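Local coordinates for glycolipid-binding domain-containing protein (Pseudomonas aeruginosa, PDB 2H1T) that is of unknown function but probably binds glycolipids and may take part in glycolipid metabolism, at residues A[28-33]-A[51-56]; A[60-65]-A[77-82]; A[100-105]-A[127-132]; A[142-147]-A[160-165]. All blocks are in the same frame, centred on the assembly; numbering follows the deposited sequence.

Contact 1 (A[28-33]-A[51-56]); sequences DDQAES and RLRWDA. With EDO (1,2-ethanediol), chain D.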
loop_
_atom_site.group_PDB
_atom_site.type_symbol
_atom_site.label_atom_id
_atom_site.label_comp_id
_atom_site.label_asym_id
_atom_site.label_seq_id
_atom_site.Cartn_x
_atom_site.Cartn_y
_atom_site.Cartn_z
ATOM N N ASP A 28 -14.424 -22.059 -6.004
ATOM C CA ASP A 28 -15.085 -23.031 -5.172
ATOM C C ASP A 28 -14.189 -23.548 -4.052
ATOM O O ASP A 28 -14.649 -23.712 -2.913
ATOM C CB ASP A 28 -15.597 -24.225 -6.010
ATOM C CG ASP A 28 -16.802 -23.863 -6.895
ATOM O OD1 ASP A 28 -17.622 -23.004 -6.491
ATOM O OD2 ASP A 28 -16.912 -24.454 -8.004
ATOM N N ASP A 29 -12.932 -23.823 -4.390
ATOM C CA ASP A 29 -12.016 -24.479 -3.462
ATOM C C ASP A 29 -10.761 -23.668 -3.123
ATOM O O ASP A 29 -9.837 -24.181 -2.509
ATOM C CB ASP A 29 -11.637 -25.845 -4.042
ATOM C CG ASP A 29 -12.735 -26.892 -3.838
ATOM O OD1 ASP A 29 -13.772 -26.585 -3.200
ATOM O OD2 ASP A 29 -12.550 -28.032 -4.306
ATOM N N GLN A 30 -10.713 -22.427 -3.585
ATOM C CA GLN A 30 -9.575 -21.556 -3.335
ATOM C C GLN A 30 -9.898 -20.059 -3.487
ATOM O O GLN A 30 -10.909 -19.666 -4.056
ATOM C CB GLN A 30 -8.366 -21.963 -4.184
ATOM C CG GLN A 30 -8.524 -21.732 -5.647
ATOM C CD GLN A 30 -7.276 -22.169 -6.393
ATOM O OE1 GLN A 30 -7.057 -23.364 -6.597
ATOM N NE2 GLN A 30 -6.451 -21.212 -6.778
ATOM N N ALA A 31 -9.064 -19.238 -2.868
ATOM C CA ALA A 31 -9.167 -17.795 -2.978
ATOM C C ALA A 31 -7.797 -17.231 -3.178
ATOM O O ALA A 31 -6.788 -17.802 -2.736
ATOM C CB ALA A 31 -9.821 -17.151 -1.747
ATOM N N GLU A 32 -7.778 -16.085 -3.832
ATOM C CA GLU A 32 -6.585 -15.328 -4.001
ATOM C C GLU A 32 -6.912 -13.885 -3.716
ATOM O O GLU A 32 -7.950 -13.381 -4.176
ATOM C CB GLU A 32 -6.092 -15.500 -5.419
ATOM C CG GLU A 32 -4.632 -15.133 -5.558
ATOM C CD GLU A 32 -4.199 -14.926 -6.996
ATOM O OE1 GLU A 32 -4.912 -14.178 -7.718
ATOM O OE2 GLU A 32 -3.138 -15.492 -7.392
ATOM N N SER A 33 -6.028 -13.246 -2.959
ATOM C CA SER A 33 -6.282 -11.949 -2.420
ATOM C C SER A 33 -5.045 -11.052 -2.388
ATOM O O SER A 33 -3.916 -11.525 -2.269
ATOM C CB SER A 33 -6.855 -12.111 -0.999
ATOM O OG SER A 33 -7.166 -10.876 -0.436
ATOM N N ARG A 51 -2.845 -16.796 -1.091
ATOM C CA ARG A 51 -3.764 -17.749 -1.694
ATOM C C ARG A 51 -4.036 -18.851 -0.702
ATOM O O ARG A 51 -3.093 -19.396 -0.120
ATOM C CB ARG A 51 -3.175 -18.290 -3.010
ATOM C CG ARG A 51 -4.021 -19.438 -3.652
ATOM C CD ARG A 51 -3.414 -20.000 -4.953
ATOM N NE ARG A 51 -2.048 -20.516 -4.798
ATOM C CZ ARG A 51 -1.717 -21.749 -4.396
ATOM N NH1 ARG A 51 -2.649 -22.653 -4.053
ATOM N NH2 ARG A 51 -0.427 -22.080 -4.326
ATOM N N LEU A 52 -5.314 -19.163 -0.510
ATOM C CA LEU A 52 -5.740 -20.287 0.316
ATOM C C LEU A 52 -6.462 -21.317 -0.523
ATOM O O LEU A 52 -7.165 -20.984 -1.483
ATOM C CB LEU A 52 -6.658 -19.825 1.463
ATOM C CG LEU A 52 -6.127 -18.672 2.324
ATOM C CD1 LEU A 52 -7.184 -18.269 3.380
ATOM C CD2 LEU A 52 -4.766 -19.040 2.936
ATOM N N ARG A 53 -6.260 -22.581 -0.165
ATOM C CA ARG A 53 -6.936 -23.677 -0.829
ATOM C C ARG A 53 -7.449 -24.613 0.257
ATOM O O ARG A 53 -6.738 -24.910 1.217
ATOM C CB ARG A 53 -5.998 -24.386 -1.805
ATOM C CG ARG A 53 -6.602 -25.618 -2.490
ATOM C CD ARG A 53 -5.648 -26.283 -3.523
ATOM N NE ARG A 53 -4.435 -26.792 -2.882
ATOM C CZ ARG A 53 -4.357 -27.935 -2.206
ATOM N NH1 ARG A 53 -5.419 -28.712 -2.064
ATOM N NH2 ARG A 53 -3.211 -28.308 -1.661
ATOM N N TRP A 54 -8.681 -25.078 0.096
ATOM C CA TRP A 54 -9.329 -25.934 1.123
ATOM C C TRP A 54 -9.998 -27.114 0.466
ATOM O O TRP A 54 -10.065 -27.161 -0.764
ATOM C CB TRP A 54 -10.349 -25.129 1.914
ATOM C CG TRP A 54 -11.319 -24.381 1.092
ATOM C CD1 TRP A 54 -12.548 -24.804 0.699
ATOM C CD2 TRP A 54 -11.149 -23.057 0.548
ATOM N NE1 TRP A 54 -13.164 -23.834 -0.049
ATOM C CE2 TRP A 54 -12.344 -22.740 -0.132
ATOM C CE3 TRP A 54 -10.143 -22.071 0.656
ATOM C CZ2 TRP A 54 -12.543 -21.510 -0.764
ATOM C CZ3 TRP A 54 -10.353 -20.831 0.042
ATOM C CH2 TRP A 54 -11.531 -20.576 -0.691
ATOM N N ASP A 55 -10.447 -28.086 1.269
ATOM C CA ASP A 55 -11.135 -29.252 0.726
ATOM C C ASP A 55 -12.652 -29.082 0.622
ATOM O O ASP A 55 -13.184 -27.996 0.872
ATOM C CB ASP A 55 -10.775 -30.512 1.536
ATOM C CG ASP A 55 -11.339 -30.496 2.939
ATOM O OD1 ASP A 55 -12.254 -29.693 3.259
ATOM O OD2 ASP A 55 -10.882 -31.335 3.729
ATOM N N ALA A 56 -13.342 -30.171 0.265
ATOM C CA ALA A 56 -14.793 -30.130 0.084
ATOM C C ALA A 56 -15.505 -29.730 1.353
ATOM O O ALA A 56 -16.642 -29.300 1.294
ATOM C CB ALA A 56 -15.315 -31.500 -0.376
HETATM C C1 EDO D . 0.601 -14.966 -3.905
HETATM O O1 EDO D . 0.779 -15.633 -2.653
HETATM C C2 EDO D . -0.466 -15.677 -4.730
HETATM O O2 EDO D . -1.270 -14.741 -5.488
HETATM O O HOH W 1 -15.091 -26.590 -1.080
#
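Trp54 lies across the backbone of Asp28 to Ala31, where strand 30-38 pairs antiparallel with strand 45-54. The ring leaves CB on a first torsion of 51°, which puts CG between the backbone N and the carbonyl carbon. The end of the side chain comes nearer to the other strand. CG and CD2 come near Asp29 O, with CD2 3.5 Å from it. The Asp29 carbonyl carbon sits over the centre of one ring face, and Asp29 CA makes a CH-pi contact with the five-membered ring. NE1 gives a weak, bent hydrogen bond to Asp28 O, at 3.2 Å. Farther along, CZ2 faces Gln30 N, and CZ3 is 3.5 Å from Gln30 CA. The tip atom CH2 meets the carbonyl carbon of Gln30. Ala31 CB lies in the ring plane at the edge, 4.0 Å from CH2.

Backbone bonds set the register of the two strands. Trp54 N donates to Asp29 O at 3.0 Å, and Ala31 and Leu52 form a hydrogen-bonded pair. Trp58 stacks on the indole and Phe114 meets it edge-to-face. Gln30, Glu32, Arg51 and Arg53 lie on the face opposite Ala31 and Leu52. There Glu32 OE2 accepts from an ethanediol, probably from the crystallisation liquor, while its OE1 pairs with Arg25; Arg53 pairs with Glu62. A buried indole pressed on peptide groups thus adjoins an exposed to partly exposed polar row.

Contact 2 (A[60-65]-A[77-82]); sequences LREAVF and HLLADG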
loop_
_atom_site.group_PDB
_atom_site.type_symbol
_atom_site.label_atom_id
_atom_site.label_comp_id
_atom_site.label_asym_id
_atom_site.label_seq_id
_atom_site.Cartn_x
_atom_site.Cartn_y
_atom_site.Cartn_z
ATOM N N LEU A 60 -8.785 -26.158 5.552
ATOM C CA LEU A 60 -7.637 -25.630 4.880
ATOM C C LEU A 60 -6.619 -26.731 4.542
ATOM O O LEU A 60 -6.284 -27.542 5.409
ATOM C CB LEU A 60 -6.939 -24.568 5.731
ATOM C CG LEU A 60 -5.916 -23.777 4.923
ATOM C CD1 LEU A 60 -6.554 -22.722 4.042
ATOM C CD2 LEU A 60 -4.970 -23.146 5.838
ATOM N N ARG A 61 -6.155 -26.759 3.291
ATOM C CA ARG A 61 -5.102 -27.697 2.842
ATOM C C ARG A 61 -3.799 -26.986 2.483
ATOM O O ARG A 61 -2.707 -27.549 2.695
ATOM C CB ARG A 61 -5.601 -28.593 1.679
ATOM C CG ARG A 61 -6.871 -29.432 2.020
ATOM C CD ARG A 61 -6.678 -30.332 3.320
ATOM N NE ARG A 61 -5.415 -31.077 3.182
ATOM C CZ ARG A 61 -5.256 -32.236 2.525
ATOM N NH1 ARG A 61 -6.265 -32.842 1.941
ATOM N NH2 ARG A 61 -4.043 -32.775 2.429
ATOM N N GLU A 62 -3.881 -25.784 1.907
ATOM C CA GLU A 62 -2.673 -25.022 1.575
ATOM C C GLU A 62 -2.850 -23.515 1.762
ATOM O O GLU A 62 -3.933 -22.948 1.502
ATOM C CB GLU A 62 -2.237 -25.351 0.143
ATOM C CG GLU A 62 -0.835 -24.919 -0.248
ATOM C CD GLU A 62 -0.402 -25.532 -1.592
ATOM O OE1 GLU A 62 -1.294 -26.036 -2.364
ATOM O OE2 GLU A 62 0.827 -25.533 -1.861
ATOM N N ALA A 63 -1.784 -22.867 2.203
ATOM C CA ALA A 63 -1.763 -21.416 2.267
ATOM C C ALA A 63 -0.397 -20.901 1.781
ATOM O O ALA A 63 0.624 -21.412 2.184
ATOM C CB ALA A 63 -2.045 -20.962 3.693
ATOM N N VAL A 64 -0.415 -19.888 0.919
ATOM C CA VAL A 64 0.784 -19.220 0.413
ATOM C C VAL A 64 0.646 -17.708 0.606
ATOM O O VAL A 64 -0.385 -17.131 0.258
ATOM C CB VAL A 64 0.985 -19.524 -1.101
ATOM C CG1 VAL A 64 2.266 -18.938 -1.591
ATOM C CG2 VAL A 64 0.968 -21.009 -1.343
ATOM N N PHE A 65 1.683 -17.097 1.173
ATOM C CA PHE A 65 1.757 -15.683 1.504
ATOM C C PHE A 65 2.994 -15.034 0.918
ATOM O O PHE A 65 4.073 -15.631 0.932
ATOM C CB PHE A 65 1.882 -15.524 3.016
ATOM C CG PHE A 65 0.717 -16.062 3.783
ATOM C CD1 PHE A 65 -0.411 -15.270 4.018
ATOM C CD2 PHE A 65 0.751 -17.356 4.320
ATOM C CE1 PHE A 65 -1.504 -15.788 4.723
ATOM C CE2 PHE A 65 -0.328 -17.861 5.014
ATOM C CZ PHE A 65 -1.453 -17.081 5.225
ATOM N N HIS A 77 4.843 -20.491 3.226
ATOM C CA HIS A 77 4.120 -21.581 2.575
ATOM C C HIS A 77 3.775 -22.659 3.606
ATOM O O HIS A 77 4.660 -23.301 4.163
ATOM C CB HIS A 77 4.983 -22.216 1.489
ATOM C CG HIS A 77 4.237 -23.160 0.591
ATOM N ND1 HIS A 77 4.869 -23.949 -0.341
ATOM C CD2 HIS A 77 2.915 -23.443 0.483
ATOM C CE1 HIS A 77 3.971 -24.684 -0.983
ATOM N NE2 HIS A 77 2.773 -24.386 -0.510
ATOM N N LEU A 78 2.486 -22.860 3.842
ATOM C CA LEU A 78 2.000 -23.846 4.808
ATOM C C LEU A 78 1.135 -24.890 4.120
ATOM O O LEU A 78 0.375 -24.585 3.179
ATOM C CB LEU A 78 1.165 -23.141 5.911
ATOM C CG LEU A 78 1.898 -22.152 6.808
ATOM C CD1 LEU A 78 0.927 -21.417 7.657
ATOM C CD2 LEU A 78 2.967 -22.889 7.676
ATOM N N LEU A 79 1.346 -26.140 4.533
ATOM C CA LEU A 79 0.500 -27.250 4.120
ATOM C C LEU A 79 -0.171 -27.816 5.377
ATOM O O LEU A 79 0.436 -27.895 6.426
ATOM C CB LEU A 79 1.292 -28.336 3.366
ATOM C CG LEU A 79 1.647 -28.114 1.877
ATOM C CD1 LEU A 79 2.638 -29.168 1.358
ATOM C CD2 LEU A 79 0.437 -28.095 0.928
ATOM N N ALA A 80 -1.442 -28.181 5.256
ATOM C CA ALA A 80 -2.196 -28.802 6.349
ATOM C C ALA A 80 -2.905 -30.045 5.806
ATOM O O ALA A 80 -3.401 -30.030 4.691
ATOM C CB ALA A 80 -3.221 -27.844 6.937
ATOM N N ASP A 81 -2.987 -31.103 6.609
ATOM C CA ASP A 81 -3.644 -32.339 6.131
ATOM C C ASP A 81 -5.174 -32.370 6.232
ATOM O O ASP A 81 -5.801 -33.352 5.798
ATOM C CB ASP A 81 -3.012 -33.592 6.755
ATOM C CG ASP A 81 -3.268 -33.738 8.234
ATOM O OD1 ASP A 81 -3.828 -32.837 8.862
ATOM O OD2 ASP A 81 -2.943 -34.825 8.761
ATOM N N GLY A 82 -5.768 -31.293 6.763
ATOM C CA GLY A 82 -7.207 -31.222 7.048
ATOM C C GLY A 82 -7.627 -31.904 8.356
ATOM O O GLY A 82 -8.835 -31.930 8.704
HETATM O O HOH W 2 -2.004 -30.298 2.236
#
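Segments 60-65 and 77-82 touch along a nearly antiparallel ladder, with strand axes 4.6 Å apart and 178° between their directions. Ala63 and Leu78 are a hydrogen-bonded pair, Ala63 N to Leu78 O and Leu78 N to Ala63 O, 2.9 Å each. Ala80 N adds a bond to Arg61 O.

Glu62 and His77 meet on the face they share with Val64 and Leu79. His77 NE2 donates to Glu62 OE2 at 2.6 Å, in the ring plane and on the anti lone pair. Carboxylate and ring are nearly coplanar, 17° apart. Glu62 OE1 is held by a salt bridge to Arg53, so both oxygens have partners. Val64 CG2 comes 3.6 Å from His77 CD2.

In Arg61 the bends at chi2 and chi3 bring NE to Ala80 O. NE donates to this oxygen in the guanidinium plane, with Arg61 NE 2.7 Å from Ala80 O. Asp81 O sits over the centre of one guanidinium face. A water donates to Ala80 O and accepts weakly from Arg61 NH2.

On the other side of strand 60-69, Arg61 and Glu62 both face Arg53 of strand 45-54, a classic beta bulge. The contact itself is the beta hairpin of strands 60-69 and 72-80 in the antiparallel sheet.

Contact 3 (A[100-105]-A[127-132]); sequences CLDIDI and AEIRAL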
loop_
_atom_site.group_PDB
_atom_site.type_symbol
_atom_site.label_atom_id
_atom_site.label_comp_id
_atom_site.label_asym_id
_atom_site.label_seq_id
_atom_site.Cartn_x
_atom_site.Cartn_y
_atom_site.Cartn_z
ATOM N N CYS A 100 -4.839 -27.267 14.846
ATOM C CA CYS A 100 -5.459 -26.171 14.103
ATOM C C CYS A 100 -6.027 -26.686 12.797
ATOM O O CYS A 100 -5.322 -27.311 12.026
ATOM C CB CYS A 100 -4.425 -25.072 13.774
ATOM S SG CYS A 100 -3.850 -24.198 15.209
ATOM N N LEU A 101 -7.310 -26.438 12.560
ATOM C CA LEU A 101 -7.962 -26.791 11.288
ATOM C C LEU A 101 -8.187 -25.584 10.345
ATOM O O LEU A 101 -8.385 -25.782 9.129
ATOM C CB LEU A 101 -9.340 -27.412 11.578
ATOM C CG LEU A 101 -9.346 -28.663 12.469
ATOM C CD1 LEU A 101 -10.772 -29.168 12.673
ATOM C CD2 LEU A 101 -8.477 -29.727 11.898
ATOM N N ASP A 102 -8.232 -24.366 10.921
ATOM C CA ASP A 102 -8.550 -23.138 10.193
ATOM C C ASP A 102 -7.416 -22.125 10.417
ATOM O O ASP A 102 -6.737 -22.133 11.466
ATOM C CB ASP A 102 -9.875 -22.521 10.628
ATOM C CG ASP A 102 -10.952 -23.538 10.817
ATOM O OD1 ASP A 102 -11.461 -24.117 9.803
ATOM O OD2 ASP A 102 -11.264 -23.790 11.998
ATOM N N ILE A 103 -7.228 -21.280 9.424
ATOM C CA ILE A 103 -6.326 -20.137 9.509
ATOM C C ILE A 103 -7.182 -18.885 9.790
ATOM O O ILE A 103 -8.333 -18.800 9.362
ATOM C CB ILE A 103 -5.494 -19.975 8.201
ATOM C CG1 ILE A 103 -4.289 -20.906 8.232
ATOM C CG2 ILE A 103 -4.935 -18.578 8.026
ATOM C CD1 ILE A 103 -3.348 -20.734 7.002
ATOM N N ASP A 104 -6.601 -17.951 10.532
ATOM C CA ASP A 104 -7.160 -16.621 10.763
ATOM C C ASP A 104 -6.034 -15.628 10.458
ATOM O O ASP A 104 -4.987 -15.616 11.119
ATOM C CB ASP A 104 -7.649 -16.504 12.207
ATOM C CG ASP A 104 -8.206 -15.124 12.553
ATOM O OD1 ASP A 104 -8.152 -14.172 11.711
ATOM O OD2 ASP A 104 -8.698 -14.977 13.709
ATOM N N ILE A 105 -6.248 -14.828 9.427
ATOM C CA ILE A 105 -5.254 -13.837 8.966
ATOM C C ILE A 105 -5.780 -12.514 9.478
ATOM O O ILE A 105 -6.940 -12.195 9.238
ATOM C CB ILE A 105 -5.227 -13.733 7.414
ATOM C CG1 ILE A 105 -4.692 -15.014 6.743
ATOM C CG2 ILE A 105 -4.368 -12.542 6.998
ATOM C CD1 ILE A 105 -5.211 -15.245 5.332
ATOM N N ALA A 127 -19.219 -23.456 19.219
ATOM C CA ALA A 127 -18.021 -24.287 19.051
ATOM C C ALA A 127 -16.766 -23.543 19.483
ATOM O O ALA A 127 -16.596 -22.350 19.199
ATOM C CB ALA A 127 -17.873 -24.731 17.619
ATOM N N GLU A 128 -15.861 -24.249 20.153
ATOM C CA GLU A 128 -14.571 -23.690 20.419
ATOM C C GLU A 128 -13.567 -24.349 19.459
ATOM O O GLU A 128 -13.569 -25.571 19.285
ATOM C CB GLU A 128 -14.191 -23.872 21.879
ATOM C CG GLU A 128 -15.308 -23.462 22.855
ATOM C CD GLU A 128 -14.830 -23.303 24.283
ATOM O OE1 GLU A 128 -13.806 -23.928 24.622
ATOM O OE2 GLU A 128 -15.472 -22.576 25.086
ATOM N N ILE A 129 -12.724 -23.532 18.836
ATOM C CA ILE A 129 -11.809 -24.011 17.825
ATOM C C ILE A 129 -10.404 -23.580 18.214
ATOM O O ILE A 129 -10.228 -22.739 19.105
ATOM C CB ILE A 129 -12.182 -23.507 16.390
ATOM C CG1 ILE A 129 -11.844 -22.017 16.227
ATOM C CG2 ILE A 129 -13.680 -23.720 16.093
ATOM C CD1 ILE A 129 -11.919 -21.497 14.830
ATOM N N ARG A 130 -9.433 -24.225 17.579
ATOM C CA ARG A 130 -8.038 -23.837 17.613
ATOM C C ARG A 130 -7.643 -23.310 16.231
ATOM O O ARG A 130 -7.538 -24.054 15.236
ATOM C CB ARG A 130 -7.178 -25.000 18.107
ATOM C CG ARG A 130 -5.709 -24.634 18.321
ATOM C CD ARG A 130 -4.829 -25.845 18.722
ATOM N NE ARG A 130 -5.217 -26.362 20.014
ATOM C CZ ARG A 130 -4.966 -25.752 21.179
ATOM N NH1 ARG A 130 -4.280 -24.595 21.248
ATOM N NH2 ARG A 130 -5.418 -26.295 22.305
ATOM N N ALA A 131 -7.499 -21.991 16.139
ATOM C CA ALA A 131 -7.218 -21.358 14.882
ATOM C C ALA A 131 -5.728 -21.109 14.735
ATOM O O ALA A 131 -5.039 -20.794 15.704
ATOM C CB ALA A 131 -7.975 -20.009 14.766
ATOM N N LEU A 132 -5.210 -21.233 13.529
ATOM C CA LEU A 132 -3.819 -20.807 13.279
ATOM C C LEU A 132 -3.783 -19.322 12.895
ATOM O O LEU A 132 -4.136 -18.925 11.789
ATOM C CB LEU A 132 -3.149 -21.727 12.239
ATOM C CG LEU A 132 -1.703 -21.466 11.932
ATOM C CD1 LEU A 132 -0.832 -21.632 13.218
ATOM C CD2 LEU A 132 -1.223 -22.433 10.811
HETATM O O HOH W 3 -9.600 -24.881 13.870
#
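Ile103 and Leu132 form a parallel bridge, the join of a beta-alpha-beta crossover, with Cys100 leading in. Strand 102-106 leads into helix 113-119, and strand 126-135 returns beside the first strand. The pairing is short, and the strand axes cross at 56°. Leu132 N donates almost straight to Asp102 O at 2.7 Å, in the carbonyl plane. Leu132 O in turn accepts from Asp104 N at 2.9 Å, with the donor above its carbonyl plane.

Side chains fill in around this bridge. Leu132 CB touches Cys100 CB at 3.9 Å and lies near Ile103 CG1. Cys100 SG is anti to its own carbonyl carbon (chi1 -68°). It passes beside the Ala131 carbonyl, and Cys100 SG meets Arg130 CG at 3.7 Å. Ile103 also packs on Leu60 and Ala63 of strand 60-69, so this corner reaches the other sheet.

Two aspartates look to partners elsewhere. Asp104 OD2 accepts from Gln146 NE2. Asp102 OD2 makes a salt bridge with Arg118, which links helix 113-119 to strand 102-106. Asp102 crosses Ile129 at about a right angle, OD2 lying 3.7 Å from Ile129 CD1. That same OD2 shares a water with the backbone: the water donates to it at 2.7 Å and to Arg130 O at 2.6 Å, and accepts from Leu101 N.

Contact 4 (A[142-147]-A[160-165]); sequences RSMRQA and NLEGSA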
loop_
_atom_site.group_PDB
_atom_site.type_symbol
_atom_site.label_atom_id
_atom_site.label_comp_id
_atom_site.label_asym_id
_atom_site.label_seq_id
_atom_site.Cartn_x
_atom_site.Cartn_y
_atom_site.Cartn_z
ATOM N N ARG A 142 0.711 -18.475 15.027
ATOM C CA ARG A 142 0.589 -19.159 16.304
ATOM C C ARG A 142 -0.800 -19.639 16.547
ATOM O O ARG A 142 -1.788 -19.037 16.059
ATOM C CB ARG A 142 1.032 -18.279 17.448
ATOM C CG ARG A 142 0.213 -17.046 17.625
ATOM C CD ARG A 142 0.823 -16.098 18.655
ATOM N NE ARG A 142 0.181 -14.775 18.591
ATOM C CZ ARG A 142 -0.971 -14.467 19.171
ATOM N NH1 ARG A 142 -1.642 -15.374 19.866
ATOM N NH2 ARG A 142 -1.462 -13.230 19.072
ATOM N N SER A 143 -0.886 -20.725 17.306
ATOM C CA SER A 143 -2.188 -21.261 17.673
ATOM C C SER A 143 -2.972 -20.299 18.580
ATOM O O SER A 143 -2.412 -19.666 19.478
ATOM C CB SER A 143 -2.025 -22.615 18.352
ATOM O OG SER A 143 -3.293 -23.163 18.595
HETATM N N MSE A 144 -4.280 -20.195 18.338
HETATM C CA MSE A 144 -5.149 -19.318 19.133
HETATM C C MSE A 144 -6.548 -19.916 19.303
HETATM O O MSE A 144 -7.199 -20.284 18.316
HETATM C CB MSE A 144 -5.274 -17.934 18.498
HETATM C CG MSE A 144 -6.088 -16.999 19.307
HETATM SE SE MSE A 144 -6.404 -15.402 18.346
HETATM C CE MSE A 144 -4.644 -14.658 18.568
ATOM N N ARG A 145 -6.972 -20.026 20.554
ATOM C CA ARG A 145 -8.281 -20.547 20.905
ATOM C C ARG A 145 -9.351 -19.479 20.653
ATOM O O ARG A 145 -9.203 -18.335 21.065
ATOM C CB ARG A 145 -8.299 -21.023 22.363
ATOM C CG ARG A 145 -7.465 -22.296 22.600
ATOM C CD ARG A 145 -7.283 -22.635 24.068
ATOM N NE ARG A 145 -8.578 -22.740 24.731
ATOM C CZ ARG A 145 -9.017 -21.951 25.707
ATOM N NH1 ARG A 145 -8.250 -21.003 26.245
ATOM N NH2 ARG A 145 -10.234 -22.155 26.189
ATOM N N GLN A 146 -10.402 -19.880 19.943
ATOM C CA GLN A 146 -11.471 -18.977 19.538
ATOM C C GLN A 146 -12.791 -19.685 19.755
ATOM O O GLN A 146 -12.834 -20.899 19.785
ATOM C CB GLN A 146 -11.333 -18.606 18.076
ATOM C CG GLN A 146 -10.020 -17.938 17.728
ATOM C CD GLN A 146 -9.915 -17.546 16.291
ATOM O OE1 GLN A 146 -10.736 -17.949 15.444
ATOM N NE2 GLN A 146 -8.933 -16.695 15.996
ATOM N N ALA A 147 -13.878 -18.928 19.871
ATOM C CA ALA A 147 -15.210 -19.542 19.830
ATOM C C ALA A 147 -16.122 -18.850 18.830
ATOM O O ALA A 147 -16.052 -17.612 18.630
ATOM C CB ALA A 147 -15.860 -19.548 21.207
ATOM N N ASN A 160 -12.575 -14.210 21.310
ATOM C CA ASN A 160 -11.236 -14.654 21.699
ATOM C C ASN A 160 -11.293 -15.465 22.985
ATOM O O ASN A 160 -11.930 -15.041 23.975
ATOM C CB ASN A 160 -10.334 -13.445 21.947
ATOM C CG ASN A 160 -8.935 -13.837 22.439
ATOM O OD1 ASN A 160 -8.691 -13.965 23.660
ATOM N ND2 ASN A 160 -8.005 -14.003 21.499
ATOM N N LEU A 161 -10.577 -16.578 23.005
ATOM C CA LEU A 161 -10.492 -17.372 24.221
ATOM C C LEU A 161 -9.149 -17.269 24.915
ATOM O O LEU A 161 -8.935 -17.951 25.913
ATOM C CB LEU A 161 -10.881 -18.834 23.955
ATOM C CG LEU A 161 -12.277 -19.122 23.417
ATOM C CD1 LEU A 161 -12.561 -20.626 23.414
ATOM C CD2 LEU A 161 -13.328 -18.443 24.209
ATOM N N GLU A 162 -8.234 -16.411 24.471
ATOM C CA GLU A 162 -6.897 -16.445 25.096
ATOM C C GLU A 162 -6.655 -15.438 26.217
ATOM O O GLU A 162 -5.627 -15.521 26.907
ATOM C CB GLU A 162 -5.774 -16.336 24.060
ATOM C CG GLU A 162 -5.791 -17.392 22.995
ATOM C CD GLU A 162 -5.174 -18.716 23.398
ATOM O OE1 GLU A 162 -4.404 -18.776 24.374
ATOM O OE2 GLU A 162 -5.441 -19.720 22.714
ATOM N N GLY A 163 -7.590 -14.515 26.450
ATOM C CA GLY A 163 -7.456 -13.593 27.577
ATOM C C GLY A 163 -7.883 -12.165 27.329
ATOM O O GLY A 163 -8.253 -11.485 28.287
ATOM N N SER A 164 -7.819 -11.694 26.075
ATOM C CA SER A 164 -8.348 -10.339 25.697
ATOM C C SER A 164 -9.841 -10.108 25.988
ATOM O O SER A 164 -10.281 -8.981 26.128
ATOM C CB SER A 164 -8.187 -10.096 24.202
ATOM O OG SER A 164 -9.115 -10.897 23.501
ATOM N N ALA A 165 -10.622 -11.175 26.067
ATOM C CA ALA A 165 -12.079 -11.069 26.165
ATOM C C ALA A 165 -12.715 -10.372 24.959
ATOM O O ALA A 165 -13.891 -10.032 25.060
ATOM C CB ALA A 165 -12.502 -10.357 27.443
HETATM O O HOH W 4 -4.952 -20.811 25.816
#
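Arg145 and Leu161 are joined through their backbones, Leu161 N donating to Arg145 O at 3.0 Å from above the carbonyl plane. Next to them Gln146 and Asn160 are paired, antiparallel and non-hydrogen-bonded, with CA atoms 4.8 Å apart. Beyond Asn160 the chain leaves the strand and turns. The next bond is made by a side chain. Glu162 bends at chi2 (-82°), and its OE2 accepts from Arg145 N at 2.7 Å through the anti lone pair. The carboxylate takes the Arg145 N-H beside the turn.

The side chains of Arg145 and Leu161 cross at about a right angle. Leu161 CB lies over one face of the guanidinium, offset toward its rim, and also touches Arg145 CB at 3.7 Å. The two methyls of Leu161 reach farther along the strand: CD1 meets Gln146 O, and CD2 is 4.1 Å from Ala147 CB. The charged ends of Arg145 and Glu162 do not touch directly. A water joins them, donating to Glu162 OE1 at 2.6 Å and accepting weakly from Arg145 NH1.

Met144, present as selenomethionine, lies across Asn160 and Glu162. Its SE is 3.8 Å from Asn160 ND2, and its CG is 3.7 Å from Glu162 CG. A methylpentanediol, probably from the crystallisation liquor, lies close to Met144; its O2 accepts a weak hydrogen bond from Asn160 ND2.

Asn160 OD1 accepts from Glu162 N, two residues on, and weakly from Gly163 N. This is an Asx turn, placed where strand 155-160 of the mixed sheet ends and the connection to strand 167-172 begins.

How the contacts relate
Contacts 1 and 2 are successive hairpins of the antiparallel sheet; strands 45-54 and 60-69 are neighbours in it. Contacts 3 and 4 belong to the mixed sheet, where strands 126-135 and 142-152 lie side by side. The sheets meet between contacts 2 and 3, where Phe65 packs on Ile105, while contacts 1 and 3 touch through Leu52 and Ile105. Contact 4 touches neither contact 1 nor contact 2. Contacts 2 and 3 each have five buried touching residues, and contact 2 has no exposed one; contacts 1 and 4 have three buried and some exposed. Contact 1 buries an indole, contact 2 adds a histidine-carboxylate bond, contact 3 uses a parallel bridge, and contact 4 relies on a carboxylate at a strand end.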